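Local coordinates for protection of telomeres protein 1 (Schizosaccharomyces pombe, PDB 7CUI) that binds single-stranded telomeric DNA, protects the 3' overhang of the telomere, and regulates telomerase and telomere length, at residues S77-L85 with V96-I107. Numbering follows the deposited sequence.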
ATOM      1  N   SER A  77      -8.418 -20.114   2.878  1.00 43.18           N
ATOM      2  CA  SER A  77      -7.120 -19.508   3.144  1.00 42.90           C
ATOM      3  C   SER A  77      -7.038 -18.136   2.483  1.00 39.91           C
ATOM      4  O   SER A  77      -7.080 -18.033   1.256  1.00 41.55           O
ATOM      5  CB  SER A  77      -5.991 -20.383   2.676  1.00 44.17           C
ATOM      6  OG  SER A  77      -5.872 -21.531   3.497  1.00 48.98           O
ATOM      7  N   TYR A  78      -6.881 -17.096   3.309  1.00 36.69           N
ATOM      8  CA  TYR A  78      -6.906 -15.721   2.836  1.00 33.78           C
ATOM      9  C   TYR A  78      -5.523 -15.080   2.969  1.00 33.31           C
ATOM     10  O   TYR A  78      -4.687 -15.532   3.750  1.00 34.33           O
ATOM     11  CB  TYR A  78      -7.963 -14.921   3.605  1.00 31.86           C
ATOM     12  CG  TYR A  78      -9.398 -15.281   3.311  1.00 30.61           C
ATOM     13  CD1 TYR A  78      -9.977 -16.425   3.838  1.00 30.72           C
ATOM     14  CD2 TYR A  78     -10.190 -14.461   2.519  1.00 29.59           C
ATOM     15  CE1 TYR A  78     -11.297 -16.757   3.572  1.00 30.69           C
ATOM     16  CE2 TYR A  78     -11.511 -14.777   2.243  1.00 29.18           C
ATOM     17  CZ  TYR A  78     -12.068 -15.929   2.774  1.00 29.99           C
ATOM     18  OH  TYR A  78     -13.372 -16.234   2.510  1.00 30.69           O
ATOM     19  N   VAL A  79      -5.292 -14.016   2.190  1.00 31.73           N
ATOM     20  CA  VAL A  79      -4.071 -13.230   2.292  1.00 31.03           C
ATOM     21  C   VAL A  79      -4.426 -11.750   2.225  1.00 30.12           C
ATOM     22  O   VAL A  79      -5.427 -11.379   1.610  1.00 30.02           O
ATOM     23  CB  VAL A  79      -3.019 -13.581   1.218  1.00 31.95           C
ATOM     24  CG1 VAL A  79      -2.395 -14.950   1.446  1.00 31.97           C
ATOM     25  CG2 VAL A  79      -3.552 -13.428  -0.201  1.00 31.88           C
ATOM     26  N   TRP A  80      -3.577 -10.930   2.861  1.00 28.51           N
ATOM     27  CA  TRP A  80      -3.683  -9.485   2.775  1.00 27.59           C
ATOM     28  C   TRP A  80      -3.382  -9.046   1.349  1.00 26.97           C
ATOM     29  O   TRP A  80      -2.395  -9.477   0.757  1.00 26.96           O
ATOM     30  CB  TRP A  80      -2.708  -8.795   3.737  1.00 26.95           C
ATOM     31  CG  TRP A  80      -2.959  -9.022   5.196  1.00 26.41           C
ATOM     32  CD1 TRP A  80      -2.082  -9.545   6.102  1.00 26.72           C
ATOM     33  CD2 TRP A  80      -4.158  -8.713   5.929  1.00 25.45           C
ATOM     34  NE1 TRP A  80      -2.655  -9.596   7.344  1.00 26.22           N
ATOM     35  CE2 TRP A  80      -3.928  -9.095   7.270  1.00 25.71           C
ATOM     36  CE3 TRP A  80      -5.401  -8.163   5.589  1.00 24.40           C
ATOM     37  CZ2 TRP A  80      -4.890  -8.928   8.267  1.00 25.44           C
ATOM     38  CZ3 TRP A  80      -6.355  -8.010   6.571  1.00 24.10           C
ATOM     39  CH2 TRP A  80      -6.100  -8.389   7.891  1.00 24.31           C
HETATM   40  N   MSE A  81      -4.239  -8.174   0.817  1.00 27.46           N
HETATM   41  CA  MSE A  81      -3.948  -7.499  -0.433  1.00 29.28           C
HETATM   42  C   MSE A  81      -4.756  -6.208  -0.525  1.00 28.76           C
HETATM   43  O   MSE A  81      -5.981  -6.229  -0.617  1.00 28.30           O
HETATM   44  CB  MSE A  81      -4.197  -8.425  -1.627  1.00 32.51           C
HETATM   45  CG  MSE A  81      -3.785  -7.803  -2.933  1.00 38.97           C
HETATM   46 SE   MSE A  81      -4.512  -8.815  -4.435  1.00 47.58          SE
HETATM   47  CE  MSE A  81      -6.441  -8.478  -4.613  1.00 41.13           C
ATOM     48  N   PHE A  82      -4.036  -5.084  -0.485  1.00 27.72           N
ATOM     49  CA  PHE A  82      -4.620  -3.763  -0.640  1.00 26.15           C
ATOM     50  C   PHE A  82      -3.544  -2.806  -1.143  1.00 26.77           C
ATOM     51  O   PHE A  82      -2.358  -3.135  -1.127  1.00 26.78           O
ATOM     52  CB  PHE A  82      -5.264  -3.288   0.668  1.00 24.57           C
ATOM     53  CG  PHE A  82      -4.358  -3.298   1.875  1.00 23.22           C
ATOM     54  CD1 PHE A  82      -4.281  -4.418   2.692  1.00 22.46           C
ATOM     55  CD2 PHE A  82      -3.591  -2.186   2.208  1.00 22.93           C
ATOM     56  CE1 PHE A  82      -3.453  -4.425   3.806  1.00 22.28           C
ATOM     57  CE2 PHE A  82      -2.765  -2.197   3.325  1.00 22.26           C
ATOM     58  CZ  PHE A  82      -2.700  -3.316   4.127  1.00 22.34           C
ATOM     59  N   ALA A  83      -3.974  -1.626  -1.596  1.00 26.60           N
ATOM     60  CA  ALA A  83      -3.049  -0.637  -2.124  1.00 26.98           C
ATOM     61  C   ALA A  83      -3.321   0.724  -1.489  1.00 27.02           C
ATOM     62  O   ALA A  83      -4.473   1.119  -1.316  1.00 28.35           O
ATOM     63  CB  ALA A  83      -3.160  -0.577  -3.626  1.00 27.40           C
ATOM     64  N   LEU A  84      -2.239   1.430  -1.149  1.00 27.58           N
ATOM     65  CA  LEU A  84      -2.332   2.799  -0.670  1.00 26.76           C
ATOM     66  C   LEU A  84      -1.837   3.720  -1.779  1.00 27.58           C
ATOM     67  O   LEU A  84      -0.727   3.533  -2.275  1.00 30.34           O
ATOM     68  CB  LEU A  84      -1.431   2.951   0.558  1.00 25.53           C
ATOM     69  CG  LEU A  84      -1.676   1.987   1.714  1.00 24.62           C
ATOM     70  CD1 LEU A  84      -0.754   2.320   2.878  1.00 23.76           C
ATOM     71  CD2 LEU A  84      -3.128   2.046   2.159  1.00 24.79           C
ATOM     72  N   LEU A  85      -2.663   4.702  -2.164  1.00 26.90           N
ATOM     73  CA  LEU A  85      -2.192   5.756  -3.047  1.00 29.20           C
ATOM     74  C   LEU A  85      -1.465   6.799  -2.203  1.00 29.97           C
ATOM     75  O   LEU A  85      -2.084   7.479  -1.389  1.00 32.53           O
ATOM     76  CB  LEU A  85      -3.375   6.378  -3.795  1.00 28.59           C
ATOM     77  CG  LEU A  85      -2.998   7.344  -4.920  1.00 30.42           C
ATOM     78  CD1 LEU A  85      -2.229   6.629  -6.022  1.00 30.16           C
ATOM     79  CD2 LEU A  85      -4.230   8.026  -5.489  1.00 31.93           C
ATOM     80  N   VAL A  96       1.017   1.985  -4.027  1.00 29.04           N
ATOM     81  CA  VAL A  96       1.918   1.092  -3.319  1.00 29.59           C
ATOM     82  C   VAL A  96       1.095  -0.085  -2.793  1.00 29.21           C
ATOM     83  O   VAL A  96       0.159   0.092  -2.009  1.00 27.66           O
ATOM     84  CB  VAL A  96       2.643   1.842  -2.181  1.00 28.69           C
ATOM     85  CG1 VAL A  96       3.517   0.919  -1.346  1.00 28.88           C
ATOM     86  CG2 VAL A  96       3.441   3.035  -2.692  1.00 29.13           C
ATOM     87  N   ILE A  97       1.444  -1.291  -3.249  1.00 29.32           N
ATOM     88  CA  ILE A  97       0.706  -2.494  -2.903  1.00 29.83           C
ATOM     89  C   ILE A  97       1.288  -3.094  -1.626  1.00 29.56           C
ATOM     90  O   ILE A  97       2.499  -3.293  -1.523  1.00 30.82           O
ATOM     91  CB  ILE A  97       0.742  -3.509  -4.064  1.00 30.52           C
ATOM     92  CG1 ILE A  97       0.024  -2.984  -5.309  1.00 31.30           C
ATOM     93  CG2 ILE A  97       0.184  -4.856  -3.626  1.00 30.89           C
ATOM     94  CD1 ILE A  97       0.372  -3.736  -6.578  1.00 31.97           C
ATOM     95  N   PHE A  98       0.403  -3.390  -0.667  1.00 28.62           N
ATOM     96  CA  PHE A  98       0.746  -4.206   0.485  1.00 28.64           C
ATOM     97  C   PHE A  98       0.093  -5.579   0.337  1.00 29.49           C
ATOM     98  O   PHE A  98      -1.132  -5.699   0.308  1.00 28.34           O
ATOM     99  CB  PHE A  98       0.374  -3.504   1.794  1.00 27.72           C
ATOM    100  CG  PHE A  98       1.272  -2.336   2.110  1.00 27.84           C
ATOM    101  CD1 PHE A  98       0.993  -1.074   1.604  1.00 27.91           C
ATOM    102  CD2 PHE A  98       2.422  -2.503   2.875  1.00 28.37           C
ATOM    103  CE1 PHE A  98       1.835  -0.004   1.872  1.00 28.55           C
ATOM    104  CE2 PHE A  98       3.261  -1.429   3.144  1.00 28.33           C
ATOM    105  CZ  PHE A  98       2.963  -0.181   2.643  1.00 28.51           C
ATOM    106  N   PHE A  99       0.941  -6.603   0.249  1.00 31.06           N
ATOM    107  CA  PHE A  99       0.534  -7.970  -0.018  1.00 30.30           C
ATOM    108  C   PHE A  99       1.149  -8.881   1.043  1.00 31.28           C
ATOM    109  O   PHE A  99       2.293  -8.674   1.456  1.00 30.13           O
ATOM    110  CB  PHE A  99       0.987  -8.355  -1.430  1.00 32.23           C
ATOM    111  CG  PHE A  99       0.583  -9.732  -1.887  1.00 33.88           C
ATOM    112  CD1 PHE A  99      -0.751 -10.043  -2.104  1.00 34.37           C
ATOM    113  CD2 PHE A  99       1.532 -10.721  -2.110  1.00 36.39           C
ATOM    114  CE1 PHE A  99      -1.131 -11.313  -2.520  1.00 35.02           C
ATOM    115  CE2 PHE A  99       1.152 -11.992  -2.526  1.00 36.87           C
ATOM    116  CZ  PHE A  99      -0.178 -12.285  -2.734  1.00 35.21           C
ATOM    117  N   ASP A 100       0.351  -9.853   1.504  1.00 30.34           N
ATOM    118  CA  ASP A 100       0.822 -10.994   2.276  1.00 32.37           C
ATOM    119  C   ASP A 100       1.691 -10.542   3.455  1.00 32.26           C
ATOM    120  O   ASP A 100       1.240  -9.761   4.289  1.00 32.29           O
ATOM    121  CB  ASP A 100       1.470 -12.043   1.366  1.00 34.80           C
ATOM    122  CG  ASP A 100       1.427 -13.453   1.928  1.00 37.60           C
ATOM    123  OD1 ASP A 100       0.977 -13.617   3.086  1.00 38.64           O
ATOM    124  OD2 ASP A 100       1.841 -14.381   1.202  1.00 42.75           O
ATOM    125  N   SER A 101       2.941 -11.023   3.509  1.00 34.05           N
ATOM    126  CA  SER A 101       3.812 -10.827   4.662  1.00 34.70           C
ATOM    127  C   SER A 101       4.210  -9.360   4.855  1.00 34.33           C
ATOM    128  O   SER A 101       4.476  -8.942   5.982  1.00 33.34           O
ATOM    129  CB  SER A 101       5.020 -11.728   4.604  1.00 35.25           C
ATOM    130  OG  SER A 101       5.680 -11.595   3.356  1.00 35.83           O
ATOM    131  N   ASP A 102       4.243  -8.583   3.764  1.00 33.34           N
ATOM    132  CA  ASP A 102       4.575  -7.170   3.849  1.00 34.52           C
ATOM    133  C   ASP A 102       3.415  -6.398   4.481  1.00 34.13           C
ATOM    134  O   ASP A 102       3.636  -5.468   5.255  1.00 33.25           O
ATOM    135  CB  ASP A 102       4.987  -6.611   2.485  1.00 36.58           C
ATOM    136  CG  ASP A 102       6.363  -7.069   2.020  1.00 39.10           C
ATOM    137  OD1 ASP A 102       7.299  -7.084   2.855  1.00 42.30           O
ATOM    138  OD2 ASP A 102       6.496  -7.406   0.823  1.00 38.62           O
ATOM    139  N   ALA A 103       2.184  -6.805   4.146  1.00 35.06           N
ATOM    140  CA  ALA A 103       0.984  -6.219   4.722  1.00 33.57           C
ATOM    141  C   ALA A 103       0.871  -6.607   6.194  1.00 33.69           C
ATOM    142  O   ALA A 103       0.445  -5.796   7.011  1.00 35.72           O
ATOM    143  CB  ALA A 103      -0.232  -6.636   3.937  1.00 32.66           C
ATOM    144  N   ALA A 104       1.270  -7.843   6.522  1.00 32.60           N
ATOM    145  CA  ALA A 104       1.321  -8.294   7.905  1.00 31.60           C
ATOM    146  C   ALA A 104       2.342  -7.472   8.691  1.00 33.39           C
ATOM    147  O   ALA A 104       2.099  -7.135   9.848  1.00 34.83           O
ATOM    148  CB  ALA A 104       1.612  -9.775   7.975  1.00 28.22           C
ATOM    149  N   GLU A 105       3.475  -7.157   8.047  1.00 35.03           N
ATOM    150  CA  GLU A 105       4.521  -6.329   8.629  1.00 37.56           C
ATOM    151  C   GLU A 105       3.954  -4.955   9.000  1.00 35.21           C
ATOM    152  O   GLU A 105       4.155  -4.486  10.118  1.00 35.31           O
ATOM    153  CB  GLU A 105       5.702  -6.218   7.661  1.00 41.18           C
ATOM    154  CG  GLU A 105       6.814  -5.302   8.141  1.00 47.52           C
ATOM    155  CD  GLU A 105       7.900  -5.973   8.961  1.00 54.44           C
ATOM    156  OE1 GLU A 105       9.011  -5.412   9.028  1.00 59.03           O
ATOM    157  OE2 GLU A 105       7.634  -7.055   9.526  1.00 61.81           O
ATOM    158  N   LEU A 106       3.241  -4.326   8.056  1.00 33.37           N
ATOM    159  CA  LEU A 106       2.643  -3.018   8.271  1.00 31.84           C
ATOM    160  C   LEU A 106       1.629  -3.095   9.412  1.00 32.78           C
ATOM    161  O   LEU A 106       1.723  -2.318  10.361  1.00 36.17           O
ATOM    162  CB  LEU A 106       2.000  -2.529   6.969  1.00 27.85           C
ATOM    163  CG  LEU A 106       1.390  -1.128   7.009  1.00 27.50           C
ATOM    164  CD1 LEU A 106       2.460  -0.054   6.854  1.00 26.65           C
ATOM    165  CD2 LEU A 106       0.323  -0.968   5.935  1.00 26.66           C
ATOM    166  N   ILE A 107       0.688  -4.049   9.327  1.00 31.77           N
ATOM    167  CA  ILE A 107      -0.397  -4.148  10.295  1.00 31.36           C
ATOM    168  C   ILE A 107       0.171  -4.349  11.699  1.00 34.23           C
ATOM    169  O   ILE A 107      -0.273  -3.683  12.632  1.00 35.29           O
ATOM    170  CB  ILE A 107      -1.434  -5.226   9.915  1.00 30.49           C
ATOM    171  CG1 ILE A 107      -2.196  -4.841   8.645  1.00 29.63           C
ATOM    172  CG2 ILE A 107      -2.391  -5.483  11.071  1.00 29.21           C
ATOM    173  CD1 ILE A 107      -2.795  -6.022   7.913  1.00 30.49           C
TER
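An antiparallel beta hairpin, in a curled mixed sheet consistent with the OB fold of the Pot1 C-terminal region, pairs Phe82 with Phe98 and Leu84 with Val96, each as a hydrogen-bonded pair. The chain then leaves the second strand for helix 100-107, which packs against the side of the sheet that carries Phe82. Phe98 N donates to Phe82 O at 2.8 Å and Phe82 N to Phe98 O at 3.1 Å. Further along, Asp100 N reaches Trp80 O at 2.9 Å, tying the strand-to-helix junction to the hairpin.

The face carrying Phe82, Leu84, Val96 and Phe98 looks into the core. Phe82 CG sits between its backbone N and carbonyl carbon (chi1 55°), a turn that lays the ring over Phe98 CB in a CH-pi contact, 4.1 Å from ring centroid to CB. Leu84 CD1 meets Phe98 CE1 at 3.6 Å, while Leu106 CD2 lies over a face of the Phe98 ring. The other face presents Met81, Ile97 and Phe99 to a chain of another protein; Met81 CB lies at the edge of the Phe99 ring.

Trp80 lies against one side of the helix, where its CB meets Ala103 CB, and the small Ala103 lets the backbones come near. An alanine in place of Trp80 would probably leave Ile107 CD1 without the indole face it rests on and open a gap between strand and helix, where Ile112, Pro114 and Leu117 also touch the ring. The isoleucine's terminal methyl can set its C-H groups against the pi face: Ile107 CD1 stands 3.5 Å from the centroid of the Trp80 five-membered ring and 20° off its normal.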